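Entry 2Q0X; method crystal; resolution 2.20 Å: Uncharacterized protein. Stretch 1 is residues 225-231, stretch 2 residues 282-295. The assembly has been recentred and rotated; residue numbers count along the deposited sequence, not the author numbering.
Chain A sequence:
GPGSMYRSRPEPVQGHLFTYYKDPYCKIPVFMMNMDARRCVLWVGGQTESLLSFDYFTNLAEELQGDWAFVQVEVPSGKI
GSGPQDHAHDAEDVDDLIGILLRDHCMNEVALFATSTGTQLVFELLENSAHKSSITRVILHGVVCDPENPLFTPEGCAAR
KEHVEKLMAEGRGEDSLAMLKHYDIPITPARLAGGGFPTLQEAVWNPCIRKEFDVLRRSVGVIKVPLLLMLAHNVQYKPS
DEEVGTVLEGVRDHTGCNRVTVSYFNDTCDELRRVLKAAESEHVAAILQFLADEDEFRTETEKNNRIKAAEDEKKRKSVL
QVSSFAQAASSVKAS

Stretch 1 225-231: VPLLLML
Stretch 2 282-295: EHVAAILQFLADED

Strand 227-231 packs nearly antiparallel (165°) against helix 282-295, the axes 9.7 Å apart at closest approach; Pro-226 precedes the strand in extended form (phi/psi -58/140). Strand phi/psi values are -127/129 (Leu-227), -109/119 (Leu-228), -98/124 (Leu-229), -112/109 (Met-230) and -110/136 (Leu-231), while the helix stays near -63/-45, held by i to i-4 backbone hydrogen bonds such as Phe-290 N to Ala-286 O (3.0 Å). Register is set by CA-CA distances: Pro-226 to Glu-294 7.4 Å, Leu-228 to Phe-290 7.1 Å, Met-230 to His-283 8.1 Å. Strand alternation turns the CA-to-CB bonds of Leu-228 and Met-230 toward the helix and that of Leu-227 away; that of Pro-226, just before the strand, also points toward it. No hydrogen bond joins the two stretches, which bury 389 Å² between them.

CH-pi contacts: Leu-228 (chi1 t, chi2 p) sets CB 3.7 Å from the ring centroid of Phe-290 (chi1 t, chi2 -111°), only 6° off the normal, so the methylene sits squarely over the face. Met-230 (m, t, chi3 p) brings CE to 3.9 Å from the ring centroid of His-283 (chi1 m, chi2 -136°), 24° off the normal; its SD lies obliquely at 5.3 Å from that centroid. His-283 CB points sideways, but its ring comes nearer the strand.

Apolar packing: Leu-228 CD2 reaches Ile-287 CG1 (4.3 Å), and Met-230 SD approaches the same Ile-287 CG1 (4.1 Å), so Ile-287 (m, t) touches both strand residues. Pro-226 CB (C-gamma exo ring) lies 4.1 Å from Phe-290 CZ.

Polar atoms in van der Waals contact: Pro-226 O meets the Phe-290 ring edge at CZ (3.7 Å). Leu-228 CD2 lies 3.7 Å from Ala-286 O. Glu-294 (m, m, chi3 -32°) places OE1 3.5 Å from Pro-226 CG; both its carboxylate oxygens are hydrogen-bonded elsewhere in the structure.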

# COMPACT_ATOMS: atom_id res chain seq x y z
N VAL A 225 26.63 -11.74 8.34
CA VAL A 225 26.06 -12.05 9.64
C VAL A 225 25.23 -13.31 9.49
O VAL A 225 25.02 -13.78 8.38
CB VAL A 225 25.23 -10.85 10.19
CG1 VAL A 225 26.15 -9.62 10.36
CG2 VAL A 225 24.01 -10.54 9.30
N PRO A 226 24.79 -13.89 10.61
CA PRO A 226 24.03 -15.12 10.51
C PRO A 226 22.75 -15.03 9.65
O PRO A 226 22.02 -14.02 9.67
CB PRO A 226 23.72 -15.46 11.98
CG PRO A 226 24.81 -14.79 12.76
CD PRO A 226 25.01 -13.51 12.02
N LEU A 227 22.51 -16.09 8.89
CA LEU A 227 21.50 -16.13 7.87
C LEU A 227 20.60 -17.35 8.09
O LEU A 227 21.10 -18.45 8.33
CB LEU A 227 22.19 -16.20 6.51
CG LEU A 227 21.30 -16.44 5.29
CD1 LEU A 227 20.36 -15.30 5.16
CD2 LEU A 227 22.21 -16.61 4.05
N LEU A 228 19.28 -17.13 8.10
CA LEU A 228 18.31 -18.21 8.00
C LEU A 228 17.67 -18.09 6.63
O LEU A 228 17.10 -17.08 6.30
CB LEU A 228 17.25 -18.10 9.11
CG LEU A 228 16.04 -19.07 9.09
CD1 LEU A 228 16.49 -20.54 9.24
CD2 LEU A 228 14.98 -18.70 10.19
N LEU A 229 17.83 -19.14 5.83
CA LEU A 229 17.10 -19.31 4.58
C LEU A 229 15.91 -20.22 4.82
O LEU A 229 16.06 -21.35 5.31
CB LEU A 229 18.02 -19.92 3.50
CG LEU A 229 19.11 -19.00 2.95
CD1 LEU A 229 19.79 -19.72 1.81
CD2 LEU A 229 18.54 -17.65 2.48
N MET A 230 14.73 -19.72 4.48
CA MET A 230 13.48 -20.45 4.63
C MET A 230 12.96 -20.77 3.25
O MET A 230 12.52 -19.90 2.54
CB MET A 230 12.47 -19.63 5.41
CG MET A 230 12.96 -19.19 6.78
SD MET A 230 11.80 -18.08 7.57
CE MET A 230 10.52 -19.25 8.06
N LEU A 231 13.02 -22.05 2.89
CA LEU A 231 12.67 -22.50 1.56
C LEU A 231 11.36 -23.31 1.57
O LEU A 231 11.14 -24.14 2.45
CB LEU A 231 13.82 -23.34 0.99
CG LEU A 231 15.16 -22.59 0.90
CD1 LEU A 231 16.29 -23.50 0.50
CD2 LEU A 231 15.01 -21.40 -0.07
N GLU A 282 5.65 -23.88 11.93
CA GLU A 282 7.04 -24.12 11.50
C GLU A 282 7.80 -22.80 11.35
O GLU A 282 8.90 -22.68 11.87
CB GLU A 282 7.09 -24.88 10.17
CG GLU A 282 6.58 -26.34 10.22
CD GLU A 282 6.55 -26.98 8.82
OE1 GLU A 282 7.09 -26.35 7.87
OE2 GLU A 282 6.01 -28.09 8.67
N HIS A 283 7.20 -21.82 10.66
CA HIS A 283 7.83 -20.48 10.49
C HIS A 283 8.13 -19.84 11.84
O HIS A 283 9.23 -19.38 12.08
CB HIS A 283 6.93 -19.52 9.72
CG HIS A 283 6.85 -19.79 8.25
ND1 HIS A 283 6.94 -18.79 7.31
CD2 HIS A 283 6.65 -20.94 7.55
CE1 HIS A 283 6.82 -19.30 6.10
NE2 HIS A 283 6.65 -20.61 6.22
N VAL A 284 7.14 -19.80 12.73
CA VAL A 284 7.33 -19.13 14.01
C VAL A 284 8.46 -19.79 14.80
O VAL A 284 9.36 -19.12 15.31
CB VAL A 284 6.02 -19.09 14.83
CG1 VAL A 284 6.29 -18.69 16.28
CG2 VAL A 284 5.02 -18.13 14.17
N ALA A 285 8.40 -21.12 14.88
CA ALA A 285 9.38 -21.90 15.61
C ALA A 285 10.80 -21.77 15.04
O ALA A 285 11.74 -21.63 15.80
CB ALA A 285 8.95 -23.36 15.66
N ALA A 286 10.93 -21.81 13.72
CA ALA A 286 12.24 -21.68 13.06
C ALA A 286 12.85 -20.28 13.26
O ALA A 286 14.06 -20.13 13.50
CB ALA A 286 12.12 -22.00 11.56
N ILE A 287 12.02 -19.25 13.19
CA ILE A 287 12.49 -17.88 13.38
C ILE A 287 12.94 -17.67 14.83
O ILE A 287 14.01 -17.12 15.06
CB ILE A 287 11.42 -16.84 12.98
CG1 ILE A 287 11.27 -16.84 11.46
CG2 ILE A 287 11.79 -15.42 13.45
CD1 ILE A 287 10.04 -16.10 10.97
N LEU A 288 12.13 -18.10 15.79
CA LEU A 288 12.45 -17.96 17.21
C LEU A 288 13.72 -18.72 17.61
O LEU A 288 14.54 -18.19 18.34
CB LEU A 288 11.29 -18.46 18.07
CG LEU A 288 10.11 -17.51 18.32
CD1 LEU A 288 9.02 -18.24 19.08
CD2 LEU A 288 10.57 -16.28 19.10
N GLN A 289 13.84 -19.96 17.13
CA GLN A 289 14.98 -20.83 17.44
C GLN A 289 16.27 -20.28 16.81
O GLN A 289 17.32 -20.31 17.42
CB GLN A 289 14.71 -22.26 16.94
CG GLN A 289 15.81 -23.29 17.27
CD GLN A 289 15.73 -23.84 18.70
OE1 GLN A 289 15.08 -23.26 19.58
NE2 GLN A 289 16.41 -24.97 18.94
N PHE A 290 16.17 -19.78 15.59
CA PHE A 290 17.28 -19.11 14.94
C PHE A 290 17.77 -17.89 15.74
O PHE A 290 18.94 -17.75 16.02
CB PHE A 290 16.86 -18.67 13.53
CG PHE A 290 17.84 -17.74 12.86
CD1 PHE A 290 17.52 -16.42 12.64
CD2 PHE A 290 19.08 -18.20 12.47
CE1 PHE A 290 18.44 -15.56 12.03
CE2 PHE A 290 19.99 -17.33 11.87
CZ PHE A 290 19.65 -16.01 11.64
N LEU A 291 16.85 -17.02 16.10
CA LEU A 291 17.21 -15.83 16.86
C LEU A 291 17.80 -16.21 18.22
O LEU A 291 18.80 -15.64 18.64
CB LEU A 291 16.01 -14.87 17.00
CG LEU A 291 15.56 -14.20 15.69
CD1 LEU A 291 14.27 -13.40 15.92
CD2 LEU A 291 16.64 -13.29 15.07
N ALA A 292 17.19 -17.20 18.88
CA ALA A 292 17.65 -17.69 20.17
C ALA A 292 19.04 -18.34 20.07
O ALA A 292 19.94 -18.01 20.85
CB ALA A 292 16.63 -18.68 20.77
N ASP A 293 19.21 -19.25 19.12
CA ASP A 293 20.49 -19.96 18.96
C ASP A 293 21.65 -19.00 18.66
O ASP A 293 22.76 -19.19 19.16
CB ASP A 293 20.41 -21.04 17.88
CG ASP A 293 19.61 -22.28 18.32
OD1 ASP A 293 19.38 -22.51 19.53
OD2 ASP A 293 19.23 -23.04 17.42
N GLU A 294 21.39 -17.98 17.85
CA GLU A 294 22.46 -17.03 17.51
C GLU A 294 22.84 -16.13 18.68
O GLU A 294 23.99 -15.71 18.77
CB GLU A 294 22.08 -16.18 16.29
CG GLU A 294 21.89 -16.97 15.01
CD GLU A 294 23.10 -17.84 14.65
OE1 GLU A 294 24.24 -17.45 14.94
OE2 GLU A 294 22.90 -18.91 14.04
N ASP A 295 21.87 -15.81 19.55
CA ASP A 295 22.15 -15.12 20.82
C ASP A 295 23.08 -15.96 21.70
O ASP A 295 23.98 -15.43 22.33
CB ASP A 295 20.88 -14.87 21.64
CG ASP A 295 19.97 -13.81 21.05
OD1 ASP A 295 20.43 -12.91 20.32
OD2 ASP A 295 18.77 -13.87 21.36